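Local coordinates for aquaporin AqpM (Methanothermobacter marburgensis str. Marburg, PDB 2F2B), which forms a tetrameric membrane channel that lets water cross in either direction under osmotic drive and also passes some glycerol, at residues 194-200 with 225-229. Numbering follows the deposited sequence.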
ATOM      1  N   SER A 194      13.973   0.408 -17.340  1.00 13.03           N
ATOM      2  CA  SER A 194      15.379   0.681 -17.034  1.00 12.67           C
ATOM      3  C   SER A 194      15.820   0.117 -15.688  1.00 13.12           C
ATOM      4  O   SER A 194      16.991   0.214 -15.323  1.00 13.76           O
ATOM      5  CB  SER A 194      15.613   2.186 -17.001  1.00 13.54           C
ATOM      6  OG  SER A 194      14.908   2.754 -15.907  1.00 15.22           O
ATOM      7  N   GLY A 195      14.881  -0.456 -14.944  1.00 12.82           N
ATOM      8  CA  GLY A 195      15.205  -0.968 -13.626  1.00 12.29           C
ATOM      9  C   GLY A 195      14.841   0.101 -12.609  1.00 11.65           C
ATOM     10  O   GLY A 195      14.826  -0.147 -11.405  1.00 12.39           O
ATOM     11  N   SER A 196      14.554   1.301 -13.111  1.00 11.15           N
ATOM     12  CA  SER A 196      14.158   2.448 -12.287  1.00 11.70           C
ATOM     13  C   SER A 196      15.084   2.720 -11.105  1.00 11.41           C
ATOM     14  O   SER A 196      14.665   2.665  -9.944  1.00 10.76           O
ATOM     15  CB  SER A 196      12.724   2.260 -11.781  1.00 11.20           C
ATOM     16  OG  SER A 196      12.287   3.402 -11.059  1.00 11.17           O
ATOM     17  N   SER A 197      16.341   3.023 -11.408  1.00 10.28           N
ATOM     18  CA  SER A 197      17.342   3.314 -10.384  1.00 11.07           C
ATOM     19  C   SER A 197      17.123   4.653  -9.682  1.00 11.08           C
ATOM     20  O   SER A 197      17.016   4.704  -8.454  1.00 11.39           O
ATOM     21  CB  SER A 197      18.738   3.316 -11.007  1.00 12.04           C
ATOM     22  OG  SER A 197      19.659   3.943 -10.135  1.00 13.10           O
ATOM     23  N   LEU A 198      17.087   5.726 -10.474  1.00 10.96           N
ATOM     24  CA  LEU A 198      16.901   7.095  -9.981  1.00 10.70           C
ATOM     25  C   LEU A 198      18.012   7.467  -9.012  1.00 11.66           C
ATOM     26  O   LEU A 198      17.965   8.529  -8.392  1.00 11.66           O
ATOM     27  CB  LEU A 198      15.572   7.220  -9.222  1.00 12.12           C
ATOM     28  CG  LEU A 198      14.334   6.475  -9.724  1.00 12.37           C
ATOM     29  CD1 LEU A 198      13.163   6.761  -8.774  1.00 13.58           C
ATOM     30  CD2 LEU A 198      13.999   6.912 -11.149  1.00 11.40           C
ATOM     31  N   ASN A 199      19.035   6.624  -8.927  1.00 12.13           N
ATOM     32  CA  ASN A 199      20.075   6.808  -7.920  1.00 12.14           C
ATOM     33  C   ASN A 199      21.418   6.188  -8.327  1.00 11.88           C
ATOM     34  O   ASN A 199      21.549   4.967  -8.376  1.00 11.01           O
ATOM     35  CB  ASN A 199      19.540   6.123  -6.658  1.00 11.45           C
ATOM     36  CG  ASN A 199      20.384   6.361  -5.437  1.00 10.78           C
ATOM     37  OD1 ASN A 199      21.610   6.429  -5.505  1.00 11.13           O
ATOM     38  ND2 ASN A 199      19.721   6.455  -4.292  1.00 11.49           N
ATOM     39  N   PRO A 200      22.440   7.020  -8.597  1.00 10.73           N
ATOM     40  CA  PRO A 200      23.750   6.490  -8.996  1.00 11.54           C
ATOM     41  C   PRO A 200      24.379   5.510  -7.996  1.00 11.91           C
ATOM     42  O   PRO A 200      25.050   4.559  -8.396  1.00 13.42           O
ATOM     43  CB  PRO A 200      24.594   7.755  -9.176  1.00 11.67           C
ATOM     44  CG  PRO A 200      23.575   8.775  -9.618  1.00 13.51           C
ATOM     45  CD  PRO A 200      22.427   8.492  -8.666  1.00 11.27           C
ATOM     46  N   TYR A 225      22.752   5.452 -15.530  1.00 14.94           N
ATOM     47  CA  TYR A 225      22.352   5.662 -14.145  1.00 14.03           C
ATOM     48  C   TYR A 225      23.099   6.752 -13.392  1.00 14.84           C
ATOM     49  O   TYR A 225      22.891   6.952 -12.193  1.00 13.45           O
ATOM     50  CB  TYR A 225      22.435   4.315 -13.429  1.00 13.47           C
ATOM     51  CG  TYR A 225      21.622   3.279 -14.165  1.00 12.77           C
ATOM     52  CD1 TYR A 225      20.227   3.324 -14.148  1.00 11.92           C
ATOM     53  CD2 TYR A 225      22.240   2.318 -14.976  1.00 12.97           C
ATOM     54  CE1 TYR A 225      19.466   2.451 -14.920  1.00 12.48           C
ATOM     55  CE2 TYR A 225      21.486   1.440 -15.755  1.00 13.01           C
ATOM     56  CZ  TYR A 225      20.099   1.514 -15.723  1.00 12.59           C
ATOM     57  OH  TYR A 225      19.343   0.671 -16.499  1.00 12.99           O
ATOM     58  N   VAL A 226      23.975   7.455 -14.101  1.00 14.37           N
ATOM     59  CA  VAL A 226      24.708   8.565 -13.519  1.00 14.82           C
ATOM     60  C   VAL A 226      24.141   9.821 -14.169  1.00 14.65           C
ATOM     61  O   VAL A 226      23.626  10.708 -13.491  1.00 15.38           O
ATOM     62  CB  VAL A 226      26.223   8.483 -13.819  1.00 15.48           C
ATOM     63  CG1 VAL A 226      26.923   9.728 -13.289  1.00 16.16           C
ATOM     64  CG2 VAL A 226      26.814   7.240 -13.172  1.00 15.68           C
ATOM     65  N   ILE A 227      24.210   9.872 -15.496  1.00 15.25           N
ATOM     66  CA  ILE A 227      23.719  11.021 -16.245  1.00 15.95           C
ATOM     67  C   ILE A 227      22.203  11.192 -16.141  1.00 15.35           C
ATOM     68  O   ILE A 227      21.716  12.292 -15.888  1.00 15.73           O
ATOM     69  CB  ILE A 227      24.105  10.913 -17.738  1.00 18.11           C
ATOM     70  CG1 ILE A 227      25.624  10.765 -17.876  1.00 19.53           C
ATOM     71  CG2 ILE A 227      23.644  12.157 -18.488  1.00 18.39           C
ATOM     72  CD1 ILE A 227      26.096  10.535 -19.303  1.00 22.43           C
ATOM     73  N   GLY A 228      21.464  10.104 -16.340  1.00 14.38           N
ATOM     74  CA  GLY A 228      20.012  10.174 -16.276  1.00 14.46           C
ATOM     75  C   GLY A 228      19.480  10.786 -14.991  1.00 13.71           C
ATOM     76  O   GLY A 228      18.761  11.793 -15.023  1.00 13.71           O
ATOM     77  N   PRO A 229      19.807  10.195 -13.834  1.00 13.21           N
ATOM     78  CA  PRO A 229      19.332  10.727 -12.552  1.00 11.99           C
ATOM     79  C   PRO A 229      19.800  12.152 -12.264  1.00 13.27           C
ATOM     80  O   PRO A 229      19.019  12.992 -11.815  1.00 12.57           O
ATOM     81  CB  PRO A 229      19.874   9.717 -11.541  1.00 13.39           C
ATOM     82  CG  PRO A 229      19.834   8.428 -12.321  1.00 13.19           C
ATOM     83  CD  PRO A 229      20.408   8.861 -13.656  1.00 12.56           C
TER
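The second NPA loop of the aquaporin fold, which links helix 175-194 to the short pore helix 200-214, rests here against helix 224-243. Y225 spans the gap: with CG anti to its carbonyl carbon (chi1 -54°), the ring reaches the start of the loop, and OH donates to S194 O at 2.7 Å, in the carbonyl plane on a lone pair. A phenol suits this place, being long and flat with a donor at its end. S197 CB packs obliquely against the same ring, 3.5 Å from CD1; serine is small enough to sit there, with OG bonded to T203 OG1. Further along the loop two prolines slide past each other, P200 CD lying 4.0 Å from P229 CB, while P229 CG also touches L198 C. P229 has no N-H to bond to the turn before, and the helix is kinked there. The P200 ring covers buried Y225 O, which has no conventional hydrogen-bond partner, with CG at 3.2 Å. The phenol bond and rigid prolines, with E150 of helix 143-166 gripping S194 OG, S197 N and L198 N, thus help to fix the loop, while N199 turns away, its ND2 meeting a glycerol probably from the crystallisation liquor, consistent with a pore-lining NPA asparagine.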